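Side-chain contacts in NUDIX hydrolase (Nitrosomonas europaea, PDB 2B0V), which probably hydrolyses the phosphoanhydride bonds of nucleoside di- and triphosphates, and perhaps acts on thiamine diphosphate, with magnesium as cofactor: residues G45-I48 with I49-C52; R54-L57 with E58-H62; E134-A138 with G139-P143. One frame throughout, in Å; residues are numbered along the deposited sequence. Where two conformers were deposited one is given.

Contact 1: residues G45-I48 with I49-C52; sequences GESI and IQAC
Between Ser47 and Cys52 the backbone closes the first turn of helix 48-60, with Ala51 N donating to Ser47 O (2.9 Å) and Cys52 N to Ile48 O (3.0 Å). The turn belongs to the Nudix box, the loop-helix-loop signature of this hydrolase family, at the point where its loop enters its helix. Ser47 is the N-cap. Its hydroxyl folds back over the helix end and takes up the N-H of Gln50, 3.1 Å from N to OG with 157° at the hydrogen. A chi1 of 64°, which tucks OG between the serine's own N and carbonyl carbon, turns the oxygen toward that N-H. Ser47 therefore serves the opening turn twice, through its side chain and through its carbonyl. Gln50 brings its aliphatic part alongside the same hydroxyl, CG lying 3.3 Å from Ser47 OG; beyond CG the chain bends and leads the amide away.

Ile48 and Ile49 follow one another on the helix and direct their branches into the fold. Ile48 packs on Val11, Phe87 and Phe89, while Ile49 shares Phe89 and adds Pro66; buried Cys52 meets Phe64 one turn on.

Glu46 still lies in the loop, yet its CB points at the helix. Extended beyond CG, the chain runs across the first turn and lays its carboxylate against Ala51. OE2 is held by a salt bridge from Arg54, further along the same helix, and by a hydrogen bond from Glu43 N; against Ala51 it makes van der Waals contact. The buried methyl of Ala51 is wedged between two oxygens: Ala51 CB stands 3.3 Å from Glu46 OE2 and 3.3 Å from Ile48 O.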
loop_
_atom_site.group_PDB
_atom_site.type_symbol
_atom_site.label_atom_id
_atom_site.label_comp_id
_atom_site.label_asym_id
_atom_site.label_seq_id
_atom_site.Cartn_x
_atom_site.Cartn_y
_atom_site.Cartn_z
ATOM N N GLY A 45 1.946 18.320 -3.934
ATOM C CA GLY A 45 2.658 18.412 -5.207
ATOM C C GLY A 45 2.705 17.126 -6.003
ATOM O O GLY A 45 3.527 17.003 -6.924
ATOM N N GLU A 46 1.857 16.150 -5.659
ATOM C CA GLU A 46 1.859 14.908 -6.435
ATOM C C GLU A 46 0.459 14.366 -6.629
ATOM O O GLU A 46 -0.447 14.577 -5.808
ATOM C CB GLU A 46 2.731 13.817 -5.754
ATOM C CG GLU A 46 2.145 13.314 -4.425
ATOM C CD GLU A 46 3.046 12.345 -3.648
ATOM O OE1 GLU A 46 4.101 11.915 -4.155
ATOM O OE2 GLU A 46 2.656 11.985 -2.520
ATOM N N SER A 47 0.292 13.593 -7.693
ATOM C CA SER A 47 -0.986 12.950 -7.898
ATOM C C SER A 47 -1.085 11.734 -6.985
ATOM O O SER A 47 -0.076 11.257 -6.439
ATOM C CB SER A 47 -1.135 12.480 -9.332
ATOM O OG SER A 47 -0.160 11.467 -9.626
ATOM N N ILE A 48 -2.304 11.235 -6.839
ATOM C CA ILE A 48 -2.504 10.074 -5.986
ATOM C C ILE A 48 -1.805 8.833 -6.592
ATOM O O ILE A 48 -1.154 8.076 -5.896
ATOM C CB ILE A 48 -4.014 9.840 -5.749
ATOM C CG1 ILE A 48 -4.521 10.953 -4.850
ATOM C CG2 ILE A 48 -4.245 8.485 -5.070
ATOM C CD1 ILE A 48 -6.018 11.063 -4.708
ATOM N N ILE A 49 -1.945 8.649 -7.898
ATOM C CA ILE A 49 -1.290 7.496 -8.530
ATOM C C ILE A 49 0.241 7.550 -8.364
ATOM O O ILE A 49 0.911 6.522 -8.080
ATOM C CB ILE A 49 -1.679 7.391 -10.023
ATOM C CG1 ILE A 49 -3.147 6.976 -10.102
ATOM C CG2 ILE A 49 -0.869 6.304 -10.692
ATOM C CD1 ILE A 49 -3.751 7.052 -11.509
ATOM N N GLN A 50 0.807 8.736 -8.568
ATOM C CA GLN A 50 2.260 8.877 -8.381
ATOM C C GLN A 50 2.681 8.697 -6.919
ATOM O O GLN A 50 3.761 8.131 -6.666
ATOM C CB GLN A 50 2.789 10.176 -8.988
ATOM C CG GLN A 50 2.686 10.182 -10.544
ATOM C CD GLN A 50 3.553 9.100 -11.174
ATOM O OE1 GLN A 50 3.102 7.992 -11.474
ATOM N NE2 GLN A 50 4.827 9.406 -11.345
ATOM N N ALA A 51 1.831 9.090 -5.972
ATOM C CA ALA A 51 2.109 8.853 -4.532
ATOM C C ALA A 51 2.223 7.366 -4.303
ATOM O O ALA A 51 3.075 6.901 -3.530
ATOM C CB ALA A 51 0.966 9.372 -3.698
ATOM N N CYS A 52 1.331 6.613 -4.946
ATOM C CA CYS A 52 1.339 5.160 -4.801
ATOM C C CYS A 52 2.674 4.582 -5.307
ATOM O O CYS A 52 3.288 3.773 -4.630
ATOM C CB CYS A 52 0.140 4.541 -5.517
ATOM S SG CYS A 52 0.056 2.723 -5.237
#

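Contact 2: residues R54-L57 with E58-H62. With EDO (1,2-ethanediol), chain D.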
loop_
_atom_site.group_PDB
_atom_site.type_symbol
_atom_site.label_atom_id
_atom_site.label_comp_id
_atom_site.label_asym_id
_atom_site.label_seq_id
_atom_site.Cartn_x
_atom_site.Cartn_y
_atom_site.Cartn_z
ATOM N N ARG A 54 5.494 6.134 -5.622
ATOM C CA ARG A 54 6.570 6.645 -4.758
ATOM C C ARG A 54 6.658 5.761 -3.518
ATOM O O ARG A 54 7.749 5.356 -3.124
ATOM C CB ARG A 54 6.293 8.070 -4.338
ATOM C CG ARG A 54 7.286 8.579 -3.294
ATOM C CD ARG A 54 7.042 10.033 -2.902
ATOM N NE ARG A 54 5.671 10.282 -2.439
ATOM C CZ ARG A 54 5.187 9.870 -1.269
ATOM N NH1 ARG A 54 5.949 9.168 -0.430
ATOM N NH2 ARG A 54 3.932 10.156 -0.935
ATOM N N GLU A 55 5.508 5.450 -2.908
ATOM C CA GLU A 55 5.528 4.623 -1.714
ATOM C C GLU A 55 6.070 3.220 -1.978
ATOM O O GLU A 55 6.845 2.706 -1.158
ATOM C CB GLU A 55 4.149 4.582 -1.081
ATOM C CG GLU A 55 3.740 5.889 -0.305
ATOM C CD GLU A 55 4.642 6.262 0.872
ATOM O OE1 GLU A 55 5.497 5.457 1.314
ATOM O OE2 GLU A 55 4.495 7.400 1.367
ATOM N N VAL A 56 5.695 2.591 -3.099
ATOM C CA VAL A 56 6.260 1.297 -3.426
ATOM C C VAL A 56 7.783 1.362 -3.519
ATOM O O VAL A 56 8.489 0.540 -2.905
ATOM C CB VAL A 56 5.678 0.700 -4.723
ATOM C CG1 VAL A 56 6.375 -0.611 -5.083
ATOM C CG2 VAL A 56 4.142 0.517 -4.550
ATOM N N LEU A 57 8.285 2.371 -4.236
ATOM C CA LEU A 57 9.736 2.499 -4.345
ATOM C C LEU A 57 10.418 2.772 -3.002
ATOM O O LEU A 57 11.457 2.126 -2.683
ATOM C CB LEU A 57 10.057 3.577 -5.389
ATOM C CG LEU A 57 11.521 3.914 -5.611
ATOM C CD1 LEU A 57 12.256 2.689 -6.148
ATOM C CD2 LEU A 57 11.668 5.091 -6.545
ATOM N N GLU A 58 9.871 3.725 -2.231
ATOM C CA GLU A 58 10.516 4.154 -0.983
ATOM C C GLU A 58 10.509 3.084 0.097
ATOM O O GLU A 58 11.424 3.048 0.952
ATOM C CB GLU A 58 9.880 5.426 -0.437
ATOM C CG GLU A 58 10.149 6.587 -1.387
ATOM C CD GLU A 58 9.611 7.943 -0.928
ATOM O OE1 GLU A 58 8.687 7.962 -0.092
ATOM O OE2 GLU A 58 10.128 8.972 -1.454
ATOM N N GLU A 59 9.486 2.235 0.068
ATOM C CA GLU A 59 9.295 1.203 1.119
ATOM C C GLU A 59 9.840 -0.177 0.734
ATOM O O GLU A 59 10.059 -1.017 1.614
ATOM C CB GLU A 59 7.824 1.113 1.540
ATOM C CG GLU A 59 7.303 2.382 2.156
ATOM C CD GLU A 59 6.138 2.104 3.108
ATOM O OE1 GLU A 59 5.364 1.148 2.846
ATOM O OE2 GLU A 59 6.002 2.841 4.113
ATOM N N THR A 60 9.972 -0.448 -0.570
ATOM C CA THR A 60 10.382 -1.776 -1.024
ATOM C C THR A 60 11.598 -1.842 -1.935
ATOM O O THR A 60 12.119 -2.944 -2.159
ATOM C CB THR A 60 9.255 -2.535 -1.745
ATOM O OG1 THR A 60 9.113 -2.030 -3.082
ATOM C CG2 THR A 60 7.951 -2.422 -1.005
ATOM N N GLY A 61 12.012 -0.703 -2.492
ATOM C CA GLY A 61 13.122 -0.689 -3.460
ATOM C C GLY A 61 12.757 -1.245 -4.828
ATOM O O GLY A 61 13.596 -1.368 -5.715
ATOM N N HIS A 62 11.473 -1.524 -5.034
ATOM C CA HIS A 62 10.963 -1.901 -6.350
ATOM C C HIS A 62 10.248 -0.716 -7.031
ATOM O O HIS A 62 9.509 -0.007 -6.375
ATOM C CB HIS A 62 9.901 -2.987 -6.160
ATOM C CG HIS A 62 10.414 -4.282 -5.629
ATOM N ND1 HIS A 62 10.852 -4.452 -4.327
ATOM C CD2 HIS A 62 10.567 -5.482 -6.237
ATOM C CE1 HIS A 62 11.251 -5.705 -4.168
ATOM N NE2 HIS A 62 11.043 -6.355 -5.296
HETATM C C1 EDO D . 3.939 3.533 5.545
HETATM O O1 EDO D . 2.648 3.025 6.012
HETATM C C2 EDO D . 4.122 5.067 5.559
HETATM O O2 EDO D . 5.092 5.580 4.590
#
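Charged groups gather around Arg54. Its NH1 donates to Glu58 OE1 one turn on (3.0 Å) and, more weakly, to the adjacent Glu55 OE2 (2.9 Å), making a three-residue salt-bridge network. Glu58 OE1 lies in the guanidinium plane, but NH1 meets it from above the carboxylate, whose plane is turned 57° from the guanidinium. A bend at chi3 (55°) curls the arginine back, and the Glu58 carboxylate also rests on its CG. Arg54 NH2 goes to Glu46 and His41 O. Glu55 OE1 and Glu58 OE1 carry like charge 4.3 Å apart. Such glutamates of the Nudix-box helix bind magnesium in relatives, consistent with an acidic cluster here, although no metal is bound to them in this crystal.

Hydroxyl and backbone bonds finish the helix. Val56 O accepts both Thr60 N and Thr60 OG1 (2.7 Å from the hydroxyl), which reach it from opposite faces of its carbonyl plane. Thr60 OG1 in turn accepts from His62 N at 3.1 Å, an ST turn. Positive phi at Gly61 breaks the helix, its N bonding to Leu57 O.

A methyl meets a carbonyl where Val56 CG1 comes within 3.4 Å of His62 O.

Contact 3: residues E134-A138 with G139-P143; sequences EDYHA and GKRYP
The guanidinium of Arg141 lies flat on one face of the Tyr136 ring, the two planes 8° apart and their centres 4.0 Å. The stack is offset: Tyr136 CE1 sits over the middle of the guanidinium, whereas Arg141 NH2 stands 3.5 Å above the ring plane near its rim, giving an off-centre cation-pi contact. At the edge of the guanidinium, near its plane, lies Asp135 O. Arg141 NH1 donates in that plane to its neighbour's carbonyl, Lys140 O, at 3.2 Å, which helps fix the rotation of the group. Both NH1 and NH2 of Arg141 are directed at Tyr136 O: the bond from NH2 is weak, and the one from NH1 is modelled so short that its length is doubtful. A bend at chi2 (-85°) returns the arginine chain from beyond the helix to the tyrosine.

Helix 128-137 ends here in a Schellman motif. Lys140 N bonds to Asp135 O (3.1 Å), and Gly139 N to Tyr136 O (3.1 Å), the latter from well above the carbonyl plane. Gly139 turns the chain out of the helix with positive phi (86°), a conformation that suits glycine.

Lys140 runs its aliphatic base past the same helix end; in the conformer described, CB lies 3.3 Å from Asp135 O. Outside partners hold both helix residues: Tyr136 OH bonds to Glu16 and Asp135 OD2 to Tyr73 OH. Tyr136 also touches Thr70, and Arg141 rests on Val68, both in strand 62-77, against which Tyr142 then pairs through its backbone with Leu69.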
loop_
_atom_site.group_PDB
_atom_site.type_symbol
_atom_site.label_atom_id
_atom_site.label_comp_id
_atom_site.label_asym_id
_atom_site.label_seq_id
_atom_site.Cartn_x
_atom_site.Cartn_y
_atom_site.Cartn_z
ATOM N N GLU A 134 -8.585 -9.057 -0.204
ATOM C CA GLU A 134 -9.862 -9.721 -0.495
ATOM C C GLU A 134 -10.569 -9.098 -1.686
ATOM O O GLU A 134 -10.982 -9.806 -2.591
ATOM C CB GLU A 134 -10.760 -9.715 0.743
ATOM C CG GLU A 134 -10.134 -10.597 1.857
ATOM C CD GLU A 134 -10.891 -10.524 3.178
ATOM O OE1 GLU A 134 -11.557 -9.501 3.463
ATOM O OE2 GLU A 134 -10.782 -11.497 3.947
ATOM N N ASP A 135 -10.632 -7.767 -1.702
ATOM C CA ASP A 135 -11.303 -7.043 -2.763
ATOM C C ASP A 135 -10.567 -7.262 -4.092
ATOM O O ASP A 135 -11.197 -7.515 -5.119
ATOM C CB ASP A 135 -11.416 -5.574 -2.376
ATOM C CG ASP A 135 -12.419 -5.350 -1.244
ATOM O OD1 ASP A 135 -13.225 -6.269 -0.985
ATOM O OD2 ASP A 135 -12.437 -4.250 -0.640
ATOM N N TYR A 136 -9.237 -7.232 -4.058
ATOM C CA TYR A 136 -8.430 -7.489 -5.244
ATOM C C TYR A 136 -8.703 -8.913 -5.762
ATOM O O TYR A 136 -8.914 -9.129 -6.977
ATOM C CB TYR A 136 -6.944 -7.350 -4.902
ATOM C CG TYR A 136 -6.033 -7.855 -5.994
ATOM C CD1 TYR A 136 -5.801 -7.101 -7.144
ATOM C CD2 TYR A 136 -5.413 -9.098 -5.874
ATOM C CE1 TYR A 136 -4.992 -7.570 -8.144
ATOM C CE2 TYR A 136 -4.577 -9.586 -6.885
ATOM C CZ TYR A 136 -4.369 -8.809 -8.010
ATOM O OH TYR A 136 -3.553 -9.301 -9.010
ATOM N N HIS A 137 -8.721 -9.867 -4.838
ATOM C CA HIS A 137 -8.969 -11.271 -5.189
ATOM C C HIS A 137 -10.374 -11.462 -5.742
ATOM O O HIS A 137 -10.588 -12.311 -6.617
ATOM C CB HIS A 137 -8.755 -12.193 -3.981
ATOM C CG HIS A 137 -8.724 -13.650 -4.333
ATOM N ND1 HIS A 137 -7.555 -14.315 -4.634
ATOM C CD2 HIS A 137 -9.718 -14.563 -4.445
ATOM C CE1 HIS A 137 -7.826 -15.583 -4.905
ATOM N NE2 HIS A 137 -9.132 -15.760 -4.793
ATOM N N ALA A 138 -11.325 -10.683 -5.234
ATOM C CA ALA A 138 -12.719 -10.703 -5.687
ATOM C C ALA A 138 -12.919 -10.060 -7.060
ATOM O O ALA A 138 -14.061 -9.933 -7.530
ATOM C CB ALA A 138 -13.633 -10.027 -4.648
ATOM N N GLY A 139 -11.838 -9.646 -7.713
ATOM C CA GLY A 139 -11.944 -9.153 -9.081
ATOM C C GLY A 139 -12.293 -7.684 -9.159
ATOM O O GLY A 139 -12.762 -7.185 -10.207
ATOM N N LYS A 140 -12.111 -6.975 -8.044
ATOM C CA LYS A 140 -12.361 -5.537 -8.037
ATOM C C LYS A 140 -11.217 -4.799 -8.745
ATOM O O LYS A 140 -10.071 -4.729 -8.250
ATOM C CB LYS A 140 -12.624 -4.993 -6.621
ATOM C CG LYS A 140 -13.885 -5.571 -5.935
ATOM C CD LYS A 140 -15.153 -5.466 -6.802
ATOM C CE LYS A 140 -16.407 -5.923 -6.047
ATOM N NZ LYS A 140 -17.725 -5.457 -6.648
ATOM N N ARG A 141 -11.528 -4.295 -9.934
ATOM C CA ARG A 141 -10.562 -3.610 -10.762
ATOM C C ARG A 141 -11.297 -2.446 -11.382
ATOM O O ARG A 141 -12.284 -2.661 -12.080
ATOM C CB ARG A 141 -10.041 -4.505 -11.904
ATOM C CG ARG A 141 -9.609 -5.931 -11.580
ATOM C CD ARG A 141 -8.178 -5.969 -11.103
ATOM N NE ARG A 141 -7.733 -7.349 -10.927
ATOM C CZ ARG A 141 -7.988 -8.074 -9.843
ATOM N NH1 ARG A 141 -8.656 -7.528 -8.830
ATOM N NH2 ARG A 141 -7.553 -9.337 -9.767
ATOM N N TYR A 142 -10.799 -1.226 -11.172
ATOM C CA TYR A 142 -11.446 -0.035 -11.740
ATOM C C TYR A 142 -10.390 0.789 -12.467
ATOM O O TYR A 142 -9.195 0.714 -12.117
ATOM C CB TYR A 142 -12.063 0.776 -10.613
ATOM C CG TYR A 142 -12.997 -0.061 -9.759
ATOM C CD1 TYR A 142 -14.303 -0.358 -10.200
ATOM C CD2 TYR A 142 -12.585 -0.547 -8.503
ATOM C CE1 TYR A 142 -15.173 -1.117 -9.415
ATOM C CE2 TYR A 142 -13.467 -1.312 -7.686
ATOM C CZ TYR A 142 -14.761 -1.580 -8.174
ATOM O OH TYR A 142 -15.649 -2.311 -7.420
ATOM N N PRO A 143 -10.792 1.524 -13.525
ATOM C CA PRO A 143 -9.817 2.243 -14.351
ATOM C C PRO A 143 -9.095 3.335 -13.596
ATOM O O PRO A 143 -9.722 4.037 -12.787
ATOM C CB PRO A 143 -10.681 2.846 -15.478
ATOM C CG PRO A 143 -11.908 1.972 -15.515
ATOM C CD PRO A 143 -12.170 1.636 -14.067
#

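Overall arrangement
Contacts 1 and 2 both belong to the Nudix box, at the start and the far end of helix 48-60, their centres 13 Å apart. A salt bridge joins them, Glu46 OE2 to Arg54 NH2 at 2.7 Å, tying the entry loop to the middle of the helix and so to the acidic cluster of contact 2, probably part of the metal site in this family. The bound sodium is elsewhere, about 9 Å from the side chain of Ile49. Contact 3 touches neither: its centre is about 21 Å from that of contact 1 and 22 Å from contact 2's, across the chain's centre. Strand 62-77, beginning at His62 of contact 2, pairs with strand 142-143 of contact 3.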